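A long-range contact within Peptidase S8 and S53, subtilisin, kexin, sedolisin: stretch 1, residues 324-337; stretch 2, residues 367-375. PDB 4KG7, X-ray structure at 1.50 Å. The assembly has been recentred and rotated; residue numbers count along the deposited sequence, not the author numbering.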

# COMPACT_ATOMS: atom_id res chain seq x y z
N TYR A 324 -0.26 -2.83 -6.71
CA TYR A 324 -0.78 -3.81 -7.68
C TYR A 324 -2.00 -4.52 -7.13
O TYR A 324 -2.98 -4.69 -7.85
CB TYR A 324 0.30 -4.82 -8.05
CG TYR A 324 1.27 -4.37 -9.12
CD1 TYR A 324 0.81 -3.99 -10.39
CD2 TYR A 324 2.66 -4.45 -8.94
CE1 TYR A 324 1.66 -3.60 -11.39
CE2 TYR A 324 3.52 -4.07 -9.94
CZ TYR A 324 3.03 -3.68 -11.18
OH TYR A 324 3.89 -3.35 -12.19
N VAL A 325 -1.93 -5.00 -5.89
CA VAL A 325 -3.05 -5.68 -5.31
C VAL A 325 -4.29 -4.81 -5.18
O VAL A 325 -5.39 -5.27 -5.45
CB VAL A 325 -2.68 -6.35 -3.98
CG1 VAL A 325 -3.91 -6.97 -3.29
CG2 VAL A 325 -1.64 -7.44 -4.22
N SER A 326 -4.12 -3.56 -4.77
CA SER A 326 -5.25 -2.62 -4.77
C SER A 326 -5.88 -2.47 -6.15
O SER A 326 -7.11 -2.40 -6.29
CB SER A 326 -4.81 -1.28 -4.24
OG SER A 326 -4.58 -1.39 -2.85
N GLY A 327 -5.06 -2.35 -7.18
CA GLY A 327 -5.61 -2.32 -8.55
C GLY A 327 -6.38 -3.57 -8.92
O GLY A 327 -7.45 -3.50 -9.50
N VAL A 328 -5.85 -4.73 -8.56
CA VAL A 328 -6.57 -5.98 -8.81
C VAL A 328 -7.87 -6.06 -8.04
O VAL A 328 -8.87 -6.50 -8.56
CB VAL A 328 -5.71 -7.23 -8.52
CG1 VAL A 328 -6.47 -8.50 -8.82
CG2 VAL A 328 -4.45 -7.24 -9.36
N ALA A 329 -7.85 -5.62 -6.78
CA ALA A 329 -9.08 -5.54 -5.99
C ALA A 329 -10.12 -4.66 -6.68
O ALA A 329 -11.28 -5.01 -6.72
CB ALA A 329 -8.81 -5.04 -4.57
N ALA A 330 -9.71 -3.53 -7.25
CA ALA A 330 -10.64 -2.66 -7.98
C ALA A 330 -11.21 -3.41 -9.19
O ALA A 330 -12.41 -3.27 -9.48
CB ALA A 330 -9.98 -1.35 -8.42
N LEU A 331 -10.38 -4.16 -9.91
CA LEU A 331 -10.91 -4.97 -11.03
C LEU A 331 -12.00 -5.91 -10.54
O LEU A 331 -13.07 -6.05 -11.16
CB LEU A 331 -9.80 -5.77 -11.71
CG LEU A 331 -8.72 -4.96 -12.42
CD1 LEU A 331 -7.82 -5.91 -13.23
CD2 LEU A 331 -9.26 -3.81 -13.26
N VAL A 332 -11.71 -6.60 -9.45
CA VAL A 332 -12.61 -7.63 -8.92
C VAL A 332 -13.92 -6.98 -8.44
O VAL A 332 -14.99 -7.49 -8.70
CB VAL A 332 -11.93 -8.44 -7.79
CG1 VAL A 332 -12.94 -9.31 -7.05
CG2 VAL A 332 -10.83 -9.32 -8.39
N ARG A 333 -13.82 -5.86 -7.72
CA ARG A 333 -15.04 -5.20 -7.24
C ARG A 333 -15.89 -4.62 -8.36
O ARG A 333 -17.11 -4.57 -8.21
CB ARG A 333 -14.74 -4.13 -6.20
CG ARG A 333 -13.94 -4.64 -5.01
CD ARG A 333 -14.26 -3.85 -3.77
NE ARG A 333 -15.49 -4.33 -3.16
CZ ARG A 333 -15.88 -3.99 -1.93
NH1 ARG A 333 -15.23 -3.07 -1.24
NH2 ARG A 333 -16.97 -4.53 -1.42
N SER A 334 -15.27 -4.21 -9.46
CA SER A 334 -16.03 -3.73 -10.61
C SER A 334 -16.77 -4.88 -11.28
O SER A 334 -17.93 -4.74 -11.64
CB SER A 334 -15.10 -3.05 -11.61
OG SER A 334 -15.79 -2.59 -12.75
N LYS A 335 -16.11 -6.01 -11.47
CA LYS A 335 -16.73 -7.16 -12.13
C LYS A 335 -17.80 -7.79 -11.26
O LYS A 335 -18.86 -8.22 -11.78
CB LYS A 335 -15.70 -8.21 -12.53
CG LYS A 335 -16.40 -9.39 -13.18
CD LYS A 335 -15.52 -10.29 -14.00
CE LYS A 335 -16.37 -11.40 -14.57
NZ LYS A 335 -15.55 -12.51 -15.11
N PHE A 336 -17.54 -7.83 -9.95
CA PHE A 336 -18.45 -8.46 -9.00
C PHE A 336 -18.83 -7.44 -7.94
O PHE A 336 -18.37 -7.49 -6.80
CB PHE A 336 -17.79 -9.67 -8.36
CG PHE A 336 -17.32 -10.71 -9.32
CD1 PHE A 336 -18.22 -11.54 -9.96
CD2 PHE A 336 -15.97 -10.89 -9.55
CE1 PHE A 336 -17.76 -12.50 -10.86
CE2 PHE A 336 -15.52 -11.86 -10.41
CZ PHE A 336 -16.41 -12.67 -11.06
N PRO A 337 -19.70 -6.48 -8.30
CA PRO A 337 -19.97 -5.33 -7.42
C PRO A 337 -20.77 -5.61 -6.16
O PRO A 337 -20.78 -4.78 -5.26
CB PRO A 337 -20.71 -4.35 -8.33
CG PRO A 337 -21.32 -5.21 -9.34
CD PRO A 337 -20.38 -6.34 -9.60
N MET A 367 1.70 -14.98 -5.25
CA MET A 367 1.45 -13.87 -6.17
C MET A 367 -0.01 -13.84 -6.59
O MET A 367 -0.59 -14.86 -6.99
CB MET A 367 2.34 -13.93 -7.42
CG MET A 367 2.25 -12.68 -8.32
SD MET A 367 3.52 -12.80 -9.58
CE MET A 367 3.19 -14.33 -10.42
N VAL A 368 -0.60 -12.67 -6.49
CA VAL A 368 -1.97 -12.44 -6.94
C VAL A 368 -2.09 -12.86 -8.40
O VAL A 368 -1.15 -12.70 -9.20
CB VAL A 368 -2.35 -10.95 -6.74
CG1 VAL A 368 -1.53 -10.00 -7.61
CG2 VAL A 368 -3.84 -10.70 -6.89
N ASP A 369 -3.27 -13.39 -8.74
CA ASP A 369 -3.52 -13.89 -10.08
C ASP A 369 -4.82 -13.25 -10.56
O ASP A 369 -5.90 -13.79 -10.31
CB ASP A 369 -3.61 -15.42 -10.09
CG ASP A 369 -3.73 -16.00 -11.49
OD1 ASP A 369 -4.25 -15.32 -12.41
OD2 ASP A 369 -3.36 -17.19 -11.66
N PRO A 370 -4.70 -12.09 -11.23
CA PRO A 370 -5.89 -11.33 -11.58
C PRO A 370 -6.91 -12.08 -12.43
O PRO A 370 -8.10 -12.03 -12.13
CB PRO A 370 -5.32 -10.13 -12.34
CG PRO A 370 -3.98 -9.96 -11.78
CD PRO A 370 -3.47 -11.32 -11.48
N VAL A 371 -6.48 -12.81 -13.45
CA VAL A 371 -7.44 -13.51 -14.31
C VAL A 371 -8.17 -14.61 -13.52
O VAL A 371 -9.38 -14.79 -13.64
CB VAL A 371 -6.78 -14.05 -15.59
CG1 VAL A 371 -7.71 -15.00 -16.30
CG2 VAL A 371 -6.36 -12.90 -16.49
N ALA A 372 -7.42 -15.33 -12.69
CA ALA A 372 -8.04 -16.36 -11.85
C ALA A 372 -9.06 -15.73 -10.90
O ALA A 372 -10.15 -16.26 -10.70
CB ALA A 372 -6.99 -17.11 -11.08
N ALA A 373 -8.69 -14.59 -10.30
CA ALA A 373 -9.61 -13.90 -9.38
C ALA A 373 -10.88 -13.43 -10.08
O ALA A 373 -11.98 -13.43 -9.50
CB ALA A 373 -8.90 -12.74 -8.70
N LEU A 374 -10.74 -13.06 -11.35
CA LEU A 374 -11.84 -12.54 -12.11
C LEU A 374 -12.72 -13.62 -12.70
O LEU A 374 -13.81 -13.32 -13.14
CB LEU A 374 -11.32 -11.60 -13.21
CG LEU A 374 -10.81 -10.26 -12.63
CD1 LEU A 374 -9.88 -9.59 -13.61
CD2 LEU A 374 -11.94 -9.32 -12.25
N THR A 375 -12.27 -14.86 -12.71
CA THR A 375 -13.04 -15.94 -13.32
C THR A 375 -13.44 -17.09 -12.39
O THR A 375 -14.20 -17.98 -12.79
CB THR A 375 -12.26 -16.52 -14.50
OG1 THR A 375 -11.01 -17.02 -14.05
CG2 THR A 375 -12.03 -15.47 -15.56

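The two stretches pack as a long helix against a short one. Helix 324-335, which begins earlier in the chain, runs in nearly the same direction as helix 370-375, at an angle of 23° and with the axes 9.6 Å apart at closest approach. The backbones draw nearer along the pairing, the CA-CA distance falling from 7.0 Å for V325 and V368 to 6.1 Å for V328 and P370 and 5.9 Å for V332 and L374. Together the stretches bury 476 Å², most of it between aliphatic side chains.

The three valines of the long helix, V325, V328 and V332, all adopt the t rotamer. This is the usual choice for a helical valine, because it keeps both methyl groups clear of the backbone of the preceding turn. V328 points its CA-to-CB bond toward the second stretch and packs against two partners, its closest approaches being CG1 to V368 CG2 at 3.9 Å and CG2 to P370 CG at 3.7 Å. V368 precedes the short helix in an extended conformation and takes chi1 = 66° (p). With its CB directed toward the long helix, it also places CG1 4.2 Å from V325 CG2, so that its two methyls bridge successive turns. The ring of P370, in the first turn of the short helix, offers a compact apolar surface to V328.

D369 turns its CA-to-CB bond away from this contact and serves its own helix instead. With chi1 = -174° (t), its OD1 accepts a hydrogen bond from A372 N at 3.2 Å, with a nearly straight N-H...acceptor angle of 166°, capping an amide that has no helical carbonyl before it to bond.

L374 gives the largest buried area, 114 Å². Its CA-to-CB bond points sideways, but chi1 = -73° (m) and chi2 = 160° (t) bring the end of the side chain nearer to the long helix. There CD2 sits 4.2 Å from L331 CB, 4.0 Å from V332 CG2 and 3.9 Å from K335 CB, occupying a hollow lined by residues of adjoining turns. It also rests 3.8 Å from V332 CA, so the methyl reaches down to the backbone itself. Beside it, the small A373 lets V332 come close, with A373 CB 3.9 Å from V332 CG2.

Polar chemistry enters at the C-terminal end. K335 is extended, all four chi angles being t, and this carries its ammonium group past the apolar layer while CB remains packed on L374. K335 NZ donates to L374 O at 2.8 Å, the single hydrogen bond between the stretches, and NZ is also bonded elsewhere in the structure. F336, the first residue to leave helical geometry (phi/psi -124/74), points its CA-to-CB bond toward the second stretch, and with chi1 = -58° (m) its ring edge meets the same carbonyl. L374 O lies at the ring edge, near its plane and 3.4 Å from F336 CZ, where the slightly positive C-H periphery suits a carbonyl oxygen.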